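Local coordinates for protein putative fimbrium subunit Fim1C (Bacteroides uniformis, PDB 4K4K) that is a putative fimbrium subunit that may be part of the fimbrial tip, in filaments that mediate cell adhesion and biofilm formation, at residues A[67-71]-A[72-76]; A[95-98]-A[99-103]; A[253-257]-A[258-262]. All blocks are in the same frame, centred on the assembly; numbering follows the deposited sequence.

Interaction 1: A[67-71]-A[72-76]; sequences FTAAE and GQTIY
A type II beta turn from Ala-70 to Gln-73 makes this local surface contact, reversing the chain just after the short strand 68-69, which pairs with strand 47-57. Gln-73 N closes the turn by donating to Ala-70 O at 3.0 Å. Gly-72 takes the third position with a positive phi (77°), where a CB would collide with Glu-71 O. On the flank of the turn the methyl of Ala-70 meets the glutamine chain, CB lying 3.7 Å from Gln-73 CG. The glutamine then bends at its second torsion (-70°), which leads the amide away from the alanine. In this conformer, one of two for Gln-73, a water accepts from NE2 of the amide at 2.9 Å and donates to Glu-71 O at 2.7 Å, bridging side chain and turn backbone, while OE1 is bonded to Lys-55 N of strand 47-57. Ile-75, just beyond, sends its side chain inward against Ile-40 and Met-42 of strand 37-44, so the segment leaving the turn is packed on the core. Thr-74 spreads its two branches between neighbours: CG2 sits 3.5 Å above one face of the Tyr-76 ring, toward its rim, and OG1 comes to 3.4 Å from the methyl CB of Ala-69.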
ATOM      1  N   PHE A  67      -2.851  18.487   4.295  1.00 26.37           N
ATOM      2  CA  PHE A  67      -2.538  17.840   5.572  1.00 25.08           C
ATOM      3  C   PHE A  67      -2.301  18.894   6.610  1.00 26.83           C
ATOM      4  O   PHE A  67      -1.784  19.956   6.284  1.00 28.79           O
ATOM      5  CB  PHE A  67      -1.295  16.935   5.477  1.00 27.00           C
ATOM      6  CG  PHE A  67      -1.400  15.790   4.503  1.00 31.03           C
ATOM      7  CD1 PHE A  67      -2.059  14.617   4.853  1.00 35.52           C
ATOM      8  CD2 PHE A  67      -0.752  15.846   3.271  1.00 35.36           C
ATOM      9  CE1 PHE A  67      -2.142  13.546   3.953  1.00 37.75           C
ATOM     10  CE2 PHE A  67      -0.801  14.762   2.382  1.00 38.45           C
ATOM     11  CZ  PHE A  67      -1.510  13.627   2.721  1.00 36.72           C
ATOM     12  N   THR A  68      -2.665  18.601   7.862  1.00 22.51           N
ATOM     13  CA  THR A  68      -2.494  19.527   8.975  0.50 21.76           C
ATOM     14  C   THR A  68      -1.679  18.854  10.077  1.00 22.48           C
ATOM     15  O   THR A  68      -1.924  17.697  10.408  1.00 21.97           O
ATOM     16  CB  THR A  68      -3.862  20.019   9.480  0.50 27.00           C
ATOM     17  OG1 THR A  68      -4.637  20.440   8.355  0.50 30.26           O
ATOM     18  CG2 THR A  68      -3.745  21.156  10.491  0.50 21.37           C
ATOM     19  N   ALA A  69      -0.746  19.598  10.637  1.00 20.16           N
ATOM     20  CA  ALA A  69       0.100  19.091  11.692  1.00 19.25           C
ATOM     21  C   ALA A  69      -0.724  18.782  12.923  1.00 25.50           C
ATOM     22  O   ALA A  69      -1.618  19.550  13.284  1.00 24.87           O
ATOM     23  CB  ALA A  69       1.169  20.119  12.029  1.00 19.81           C
ATOM     24  N   ALA A  70      -0.435  17.648  13.570  1.00 24.22           N
ATOM     25  CA  ALA A  70      -1.018  17.345  14.878  1.00 24.15           C
ATOM     26  C   ALA A  70      -0.460  18.387  15.865  1.00 24.11           C
ATOM     27  O   ALA A  70       0.592  18.977  15.594  1.00 21.91           O
ATOM     28  CB  ALA A  70      -0.643  15.940  15.302  1.00 24.88           C
ATOM     29  N   GLU A  71      -1.150  18.650  16.976  1.00 22.85           N
ATOM     30  CA  GLU A  71      -0.667  19.685  17.886  1.00 23.46           C
ATOM     31  C   GLU A  71       0.740  19.402  18.401  1.00 24.76           C
ATOM     32  O   GLU A  71       1.031  18.268  18.769  1.00 26.43           O
ATOM     33  CB  GLU A  71      -1.627  19.872  19.051  1.00 26.45           C
ATOM     34  CG  GLU A  71      -1.457  21.268  19.615  1.00 37.01           C
ATOM     35  CD  GLU A  71      -2.364  21.626  20.766  1.00 50.76           C
ATOM     36  OE1 GLU A  71      -3.258  20.823  21.120  1.00 36.36           O
ATOM     37  OE2 GLU A  71      -2.156  22.723  21.327  1.00 37.55           O
ATOM     38  N   GLY A  72       1.598  20.425  18.344  1.00 21.38           N
ATOM     39  CA  GLY A  72       2.999  20.359  18.735  1.00 19.62           C
ATOM     40  C   GLY A  72       3.919  19.680  17.729  1.00 22.33           C
ATOM     41  O   GLY A  72       5.107  19.483  18.021  1.00 23.93           O
ATOM     42  N   GLN A  73       3.393  19.306  16.528  1.00 18.05           N
ATOM     43  CA  GLN A  73       4.127  18.582  15.473  0.50 16.78           C
ATOM     44  C   GLN A  73       4.483  19.477  14.274  1.00 19.42           C
ATOM     45  O   GLN A  73       5.132  19.010  13.344  1.00 19.17           O
ATOM     46  CB  GLN A  73       3.281  17.387  14.974  0.50 17.83           C
ATOM     47  CG  GLN A  73       2.953  16.326  16.046  0.50 24.99           C
ATOM     48  CD  GLN A  73       4.166  15.530  16.466  0.50 28.20           C
ATOM     49  OE1 GLN A  73       4.762  14.794  15.676  0.50 16.90           O
ATOM     50  NE2 GLN A  73       4.582  15.691  17.711  0.50 21.38           N
ATOM     51  N   THR A  74       4.015  20.738  14.271  1.00 17.28           N
ATOM     52  CA  THR A  74       4.224  21.647  13.138  1.00 16.80           C
ATOM     53  C   THR A  74       5.717  21.789  12.777  1.00 18.92           C
ATOM     54  O   THR A  74       6.580  22.060  13.634  1.00 18.76           O
ATOM     55  CB  THR A  74       3.592  23.037  13.404  1.00 20.43           C
ATOM     56  OG1 THR A  74       2.222  22.887  13.715  1.00 21.35           O
ATOM     57  CG2 THR A  74       3.685  23.953  12.193  1.00 20.20           C
ATOM     58  N   ILE A  75       6.000  21.604  11.487  1.00 16.12           N
ATOM     59  CA  ILE A  75       7.326  21.816  10.930  1.00 15.12           C
ATOM     60  C   ILE A  75       7.406  23.260  10.466  1.00 15.89           C
ATOM     61  O   ILE A  75       6.534  23.705   9.693  1.00 15.44           O
ATOM     62  CB  ILE A  75       7.623  20.842   9.770  1.00 16.56           C
ATOM     63  CG1 ILE A  75       7.767  19.390  10.273  1.00 15.95           C
ATOM     64  CG2 ILE A  75       8.913  21.298   9.015  1.00 17.89           C
ATOM     65  CD1 ILE A  75       7.653  18.349   9.104  1.00 15.57           C
ATOM     66  N   TYR A  76       8.438  23.973  10.917  1.00 15.93           N
ATOM     67  CA  TYR A  76       8.685  25.363  10.495  1.00 15.66           C
ATOM     68  C   TYR A  76       9.929  25.441   9.674  1.00 19.15           C
ATOM     69  O   TYR A  76      10.937  24.817  10.015  1.00 18.43           O
ATOM     70  CB  TYR A  76       8.836  26.309  11.701  1.00 17.25           C
ATOM     71  CG  TYR A  76       7.564  26.440  12.496  1.00 19.47           C
ATOM     72  CD1 TYR A  76       6.572  27.348  12.122  1.00 21.20           C
ATOM     73  CD2 TYR A  76       7.326  25.629  13.603  1.00 20.87           C
ATOM     74  CE1 TYR A  76       5.375  27.450  12.839  1.00 22.16           C
ATOM     75  CE2 TYR A  76       6.135  25.713  14.318  1.00 22.12           C
ATOM     76  CZ  TYR A  76       5.172  26.642  13.948  1.00 28.11           C
ATOM     77  OH  TYR A  76       4.005  26.701  14.671  1.00 32.12           O
TER
HETATM   78  O   HOH W   1       2.812  16.474  19.815  1.00 40.94           O

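Interaction 2: A[95-98]-A[99-103]; sequences TLAD and GNVYT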
ATOM      1  N   THR A  95       5.938   5.197  16.786  1.00 24.08           N
ATOM      2  CA  THR A  95       7.316   4.774  17.016  1.00 24.81           C
ATOM      3  C   THR A  95       7.762   3.872  15.862  1.00 27.04           C
ATOM      4  O   THR A  95       7.148   2.847  15.599  1.00 29.00           O
ATOM      5  CB  THR A  95       7.466   4.060  18.384  1.00 38.88           C
ATOM      6  OG1 THR A  95       6.937   4.900  19.413  1.00 43.82           O
ATOM      7  CG2 THR A  95       8.929   3.733  18.718  1.00 35.18           C
ATOM      8  N   LEU A  96       8.829   4.282  15.184  1.00 21.33           N
ATOM      9  CA  LEU A  96       9.419   3.492  14.112  1.00 19.47           C
ATOM     10  C   LEU A  96      10.569   2.685  14.691  1.00 25.95           C
ATOM     11  O   LEU A  96      11.050   3.005  15.782  1.00 27.79           O
ATOM     12  CB  LEU A  96       9.902   4.415  12.978  1.00 17.61           C
ATOM     13  CG  LEU A  96       8.783   5.026  12.131  1.00 20.10           C
ATOM     14  CD1 LEU A  96       9.320   6.149  11.269  1.00 20.98           C
ATOM     15  CD2 LEU A  96       8.070   3.949  11.252  1.00 20.35           C
ATOM     16  N   ALA A  97      11.017   1.652  13.985  1.00 21.60           N
ATOM     17  CA  ALA A  97      12.188   0.905  14.443  1.00 21.44           C
ATOM     18  C   ALA A  97      13.414   1.787  14.253  1.00 24.99           C
ATOM     19  O   ALA A  97      13.430   2.684  13.377  1.00 21.92           O
ATOM     20  CB  ALA A  97      12.323  -0.410  13.677  1.00 21.69           C
ATOM     21  N   ASP A  98      14.424   1.544  15.108  1.00 24.51           N
ATOM     22  CA  ASP A  98      15.680   2.270  15.153  0.60 25.20           C
ATOM     23  C   ASP A  98      16.184   2.669  13.758  1.00 28.83           C
ATOM     24  O   ASP A  98      16.273   1.820  12.865  1.00 28.13           O
ATOM     25  CB  ASP A  98      16.732   1.390  15.871  0.60 28.97           C
ATOM     26  CG  ASP A  98      18.007   2.109  16.251  0.60 41.07           C
ATOM     27  OD1 ASP A  98      17.963   3.343  16.419  0.60 41.49           O
ATOM     28  OD2 ASP A  98      19.045   1.427  16.417  0.60 51.23           O
ATOM     29  N   GLY A  99      16.479   3.951  13.574  1.00 26.58           N
ATOM     30  CA  GLY A  99      16.970   4.439  12.291  1.00 26.32           C
ATOM     31  C   GLY A  99      15.904   4.758  11.255  1.00 27.03           C
ATOM     32  O   GLY A  99      16.201   4.724  10.056  1.00 25.93           O
ATOM     33  N   ASN A 100      14.650   5.094  11.700  1.00 22.20           N
ATOM     34  CA  ASN A 100      13.533   5.504  10.824  1.00 18.14           C
ATOM     35  C   ASN A 100      13.073   4.356   9.903  1.00 17.62           C
ATOM     36  O   ASN A 100      12.846   4.559   8.698  1.00 17.04           O
ATOM     37  CB  ASN A 100      13.976   6.729  10.015  1.00 16.46           C
ATOM     38  CG  ASN A 100      14.251   7.878  10.950  1.00 32.54           C
ATOM     39  OD1 ASN A 100      13.474   8.119  11.886  1.00 23.04           O
ATOM     40  ND2 ASN A 100      15.407   8.522  10.809  1.00 23.83           N
ATOM     41  N   VAL A 101      12.855   3.174  10.506  1.00 13.41           N
ATOM     42  CA  VAL A 101      12.474   1.990   9.729  1.00 14.01           C
ATOM     43  C   VAL A 101      11.047   1.564  10.049  1.00 17.66           C
ATOM     44  O   VAL A 101      10.690   1.357  11.210  1.00 17.64           O
ATOM     45  CB  VAL A 101      13.481   0.824   9.958  1.00 18.90           C
ATOM     46  CG1 VAL A 101      13.038  -0.465   9.255  1.00 19.06           C
ATOM     47  CG2 VAL A 101      14.899   1.236   9.510  1.00 20.08           C
ATOM     48  N   TYR A 102      10.265   1.407   8.986  1.00 15.30           N
ATOM     49  CA  TYR A 102       8.889   0.922   9.003  1.00 15.00           C
ATOM     50  C   TYR A 102       8.942  -0.590   8.795  1.00 18.64           C
ATOM     51  O   TYR A 102       9.526  -1.060   7.806  1.00 18.40           O
ATOM     52  CB  TYR A 102       8.083   1.617   7.905  1.00 15.85           C
ATOM     53  CG  TYR A 102       6.620   1.252   7.895  1.00 17.66           C
ATOM     54  CD1 TYR A 102       6.189   0.045   7.350  1.00 20.80           C
ATOM     55  CD2 TYR A 102       5.656   2.124   8.402  1.00 19.24           C
ATOM     56  CE1 TYR A 102       4.838  -0.292   7.311  1.00 21.49           C
ATOM     57  CE2 TYR A 102       4.290   1.794   8.361  1.00 21.51           C
ATOM     58  CZ  TYR A 102       3.890   0.585   7.804  1.00 30.55           C
ATOM     59  OH  TYR A 102       2.558   0.220   7.692  1.00 34.61           O
ATOM     60  N   THR A 103       8.368  -1.353   9.740  1.00 15.25           N
ATOM     61  CA  THR A 103       8.356  -2.825   9.660  1.00 16.55           C
ATOM     62  C   THR A 103       7.005  -3.245   9.093  1.00 22.28           C
ATOM     63  O   THR A 103       5.967  -2.842   9.613  1.00 20.73           O
ATOM     64  CB  THR A 103       8.670  -3.467  11.025  1.00 27.94           C
ATOM     65  OG1 THR A 103       7.782  -2.922  12.001  1.00 30.44           O
ATOM     66  CG2 THR A 103      10.115  -3.214  11.476  1.00 23.32           C
TER
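A G1 beta bulge, in which Asn-100 and Val-101 both face Ala-97, shapes the tight reversal that leads into strand 101-105. Ala-97 and Val-101 form a single antiparallel hydrogen-bonded pair. Ala-97 N donates to Val-101 O at 2.8 Å, and Val-101 N returns the bond to Ala-97 O at 3.0 Å with a nearly straight N-H...O angle of 168°. Gly-99 and Asn-100 both have positive phi; a CB on Gly-99 would run into the carbonyl oxygen of Asp-98, so the tight path suits a residue without a side chain. Asn-100 turns its side chain away from the 95-98 segment, and its OD1 is bonded to Tyr-41 OH. Backbone bonds of Asn-100 to Val-178 and of Tyr-102 to Tyr-176 also join the turn and its strand to their neighbours.

Apolar groups line the paired backbone. Ala-97 CB stands 4.1 Å from Val-101 CB and 4.2 Å from the methyl CG2 of Thr-103. Val-101 CG2, anti to its own carbonyl carbon, lies 3.7 Å from Asp-98 O. Leu-96 comes alongside strand 101-105: its CB is 3.6 Å from Val-101 O, and its CD2 reaches Tyr-102 CB at 4.1 Å. The side chains of Tyr-102 and Leu-96 both touch Tyr-89 of strand 84-90. Arg-93 makes a cation-pi contact with the Tyr-102 ring and also donates to Thr-103 O.

The reversal is therefore closed by two main-chain bonds, while the side chains meeting across it add carbon contacts to one another and to backbone oxygens; its polar grip thus comes from the backbone, and its side-chain packing is apolar.

Interaction 3: A[253-257]-A[258-262]; sequences ITISK and AGVEV
Ala-258 and Gly-259 turn the chain back on Ser-256 at the tip of the beta hairpin formed by strands 247-256 and 259-268, whose strands are joined by a type I turn from Ser-256 to Gly-259. Ala-258 N gives a weak, bent bond to Ser-256 OG. Gly-259 O is gripped twice, by Ser-256 N and Ser-256 OG, each at 2.9 Å and from opposite faces of its plane. The hydroxyl gets there because chi1 (85°) sets OG between the backbone N and the carbonyl carbon. Replacing Ser-256 with an alanine would probably leave Gly-259 O with one protein donor fewer at the turn and deprive Ala-258 N of its weak acceptor. Val-260 then lies beside Ile-255, CG1 to CG1 at 3.8 Å, on the face that packs against Phe-230 and Trp-232 of strand 228-233. Glu-261 pairs with Thr-254 through two bonds: Thr-254 N donates to Glu-261 O at 2.8 Å, and Glu-261 N donates to Thr-254 O. Val-262 returns to the apolar face, where its CG2 meets Ile-253 CD1 at 3.6 Å.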
ATOM      1  N   ILE A 253     -11.399 -14.562 -12.651  1.00 26.89           N
ATOM      2  CA  ILE A 253     -11.440 -16.008 -12.496  1.00 26.87           C
ATOM      3  C   ILE A 253     -12.771 -16.540 -12.981  1.00 29.28           C
ATOM      4  O   ILE A 253     -13.806 -16.158 -12.438  1.00 29.32           O
ATOM      5  CB  ILE A 253     -11.215 -16.394 -10.996  1.00 29.75           C
ATOM      6  CG1 ILE A 253     -10.137 -15.524 -10.281  1.00 30.90           C
ATOM      7  CG2 ILE A 253     -11.048 -17.909 -10.790  1.00 31.41           C
ATOM      8  CD1 ILE A 253      -8.742 -15.742 -10.636  1.00 35.57           C
ATOM      9  N   THR A 254     -12.750 -17.424 -13.978  1.00 26.32           N
ATOM     10  CA  THR A 254     -13.971 -18.074 -14.425  1.00 26.07           C
ATOM     11  C   THR A 254     -13.955 -19.499 -13.876  1.00 31.22           C
ATOM     12  O   THR A 254     -13.090 -20.301 -14.243  1.00 31.57           O
ATOM     13  CB  THR A 254     -14.151 -18.026 -15.956  1.00 32.38           C
ATOM     14  OG1 THR A 254     -14.091 -16.668 -16.385  1.00 33.52           O
ATOM     15  CG2 THR A 254     -15.490 -18.633 -16.386  1.00 30.94           C
ATOM     16  N   ILE A 255     -14.941 -19.832 -13.051  1.00 27.80           N
ATOM     17  CA  ILE A 255     -14.992 -21.151 -12.446  1.00 27.34           C
ATOM     18  C   ILE A 255     -16.029 -22.040 -13.134  1.00 32.55           C
ATOM     19  O   ILE A 255     -17.186 -21.646 -13.340  1.00 31.11           O
ATOM     20  CB  ILE A 255     -15.240 -21.056 -10.918  1.00 28.90           C
ATOM     21  CG1 ILE A 255     -14.187 -20.125 -10.235  1.00 27.71           C
ATOM     22  CG2 ILE A 255     -15.289 -22.464 -10.264  1.00 31.18           C
ATOM     23  CD1 ILE A 255     -14.373 -19.956  -8.682  1.00 31.05           C
ATOM     24  N   SER A 256     -15.597 -23.268 -13.462  1.00 31.69           N
ATOM     25  CA  SER A 256     -16.418 -24.310 -14.049  1.00 33.60           C
ATOM     26  C   SER A 256     -16.237 -25.592 -13.215  1.00 38.07           C
ATOM     27  O   SER A 256     -15.308 -25.652 -12.411  1.00 37.13           O
ATOM     28  CB  SER A 256     -16.026 -24.513 -15.513  1.00 39.49           C
ATOM     29  OG  SER A 256     -14.929 -25.393 -15.663  1.00 53.62           O
ATOM     30  N   LYS A 257     -17.098 -26.593 -13.381  1.00 39.14           N
ATOM     31  CA  LYS A 257     -16.936 -27.861 -12.667  1.00 39.34           C
ATOM     32  C   LYS A 257     -15.625 -28.546 -13.115  1.00 45.36           C
ATOM     33  O   LYS A 257     -14.973 -29.202 -12.314  1.00 45.87           O
ATOM     34  CB  LYS A 257     -18.134 -28.781 -12.904  1.00 41.62           C
ATOM     35  CG  LYS A 257     -19.340 -28.433 -12.044  1.00 41.10           C
ATOM     36  CD  LYS A 257     -20.481 -29.427 -12.293  1.00 46.46           C
ATOM     37  CE  LYS A 257     -21.637 -29.239 -11.336  1.00 52.49           C
ATOM     38  NZ  LYS A 257     -22.668 -30.312 -11.508  1.00 51.55           N
ATOM     39  N   ALA A 258     -15.218 -28.330 -14.375  1.00 41.52           N
ATOM     40  CA  ALA A 258     -14.008 -28.897 -14.944  1.00 41.72           C
ATOM     41  C   ALA A 258     -12.730 -28.190 -14.444  1.00 46.30           C
ATOM     42  O   ALA A 258     -11.641 -28.740 -14.596  1.00 48.13           O
ATOM     43  CB  ALA A 258     -14.077 -28.826 -16.458  1.00 43.37           C
ATOM     44  N   GLY A 259     -12.872 -26.998 -13.868  1.00 40.36           N
ATOM     45  CA  GLY A 259     -11.740 -26.229 -13.367  1.00 39.68           C
ATOM     46  C   GLY A 259     -11.857 -24.734 -13.554  1.00 40.61           C
ATOM     47  O   GLY A 259     -12.906 -24.229 -13.973  1.00 40.89           O
ATOM     48  N   VAL A 260     -10.768 -24.016 -13.245  1.00 33.09           N
ATOM     49  CA  VAL A 260     -10.767 -22.562 -13.330  1.00 33.04           C
ATOM     50  C   VAL A 260      -9.922 -22.087 -14.506  1.00 36.77           C
ATOM     51  O   VAL A 260      -8.992 -22.772 -14.938  1.00 38.57           O
ATOM     52  CB  VAL A 260     -10.317 -21.858 -12.014  1.00 37.18           C
ATOM     53  CG1 VAL A 260     -11.165 -22.277 -10.824  1.00 37.40           C
ATOM     54  CG2 VAL A 260      -8.844 -22.083 -11.729  1.00 37.58           C
ATOM     55  N   GLU A 261     -10.229 -20.885 -14.978  1.00 32.15           N
ATOM     56  CA  GLU A 261      -9.490 -20.183 -16.015  1.00 32.98           C
ATOM     57  C   GLU A 261      -9.345 -18.760 -15.611  1.00 33.95           C
ATOM     58  O   GLU A 261     -10.251 -18.209 -14.987  1.00 32.41           O
ATOM     59  CB  GLU A 261     -10.183 -20.295 -17.341  1.00 35.46           C
ATOM     60  CG  GLU A 261      -9.755 -21.545 -18.056  1.00 49.86           C
ATOM     61  CD  GLU A 261     -10.451 -21.677 -19.384  1.00 56.32           C
ATOM     62  OE1 GLU A 261     -11.216 -20.757 -19.752  1.00 34.90           O
ATOM     63  OE2 GLU A 261     -10.187 -22.682 -20.077  1.00 50.50           O
ATOM     64  N   VAL A 262      -8.193 -18.166 -15.897  1.00 33.51           N
ATOM     65  CA  VAL A 262      -7.909 -16.831 -15.419  1.00 32.41           C
ATOM     66  C   VAL A 262      -7.377 -15.926 -16.514  1.00 38.51           C
ATOM     67  O   VAL A 262      -6.536 -16.345 -17.312  1.00 38.89           O
ATOM     68  CB  VAL A 262      -6.875 -16.957 -14.252  1.00 35.63           C
ATOM     69  CG1 VAL A 262      -6.484 -15.604 -13.667  1.00 33.94           C
ATOM     70  CG2 VAL A 262      -7.370 -17.913 -13.156  1.00 35.20           C
TER
HETATM   71  O   HOH W   2     -11.687 -15.511 -16.592  1.00 28.28           O
HETATM   72  O   HOH W   3     -13.500 -22.099 -16.339  1.00 34.61           O

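In the fold
All three interactions are chain reversals at the surface of an all-beta protein of the fimbrillin-like family, following one another in sequence. Interactions 1 and 2 lie on the same side of the chain's centre, their own centres 20 Å apart and their nearest atoms about 10 Å, so they do not touch. Strands 37-44 and 84-90, which pair antiparallel, connect the two: Ile-75 packs on the first, Leu-96 and Tyr-102 on the second. Interaction 3 sits on the opposite side of the chain's centre, its centre 52 Å from that of interaction 1 and 44 Å from that of interaction 2, toward the far end of the elongated molecule.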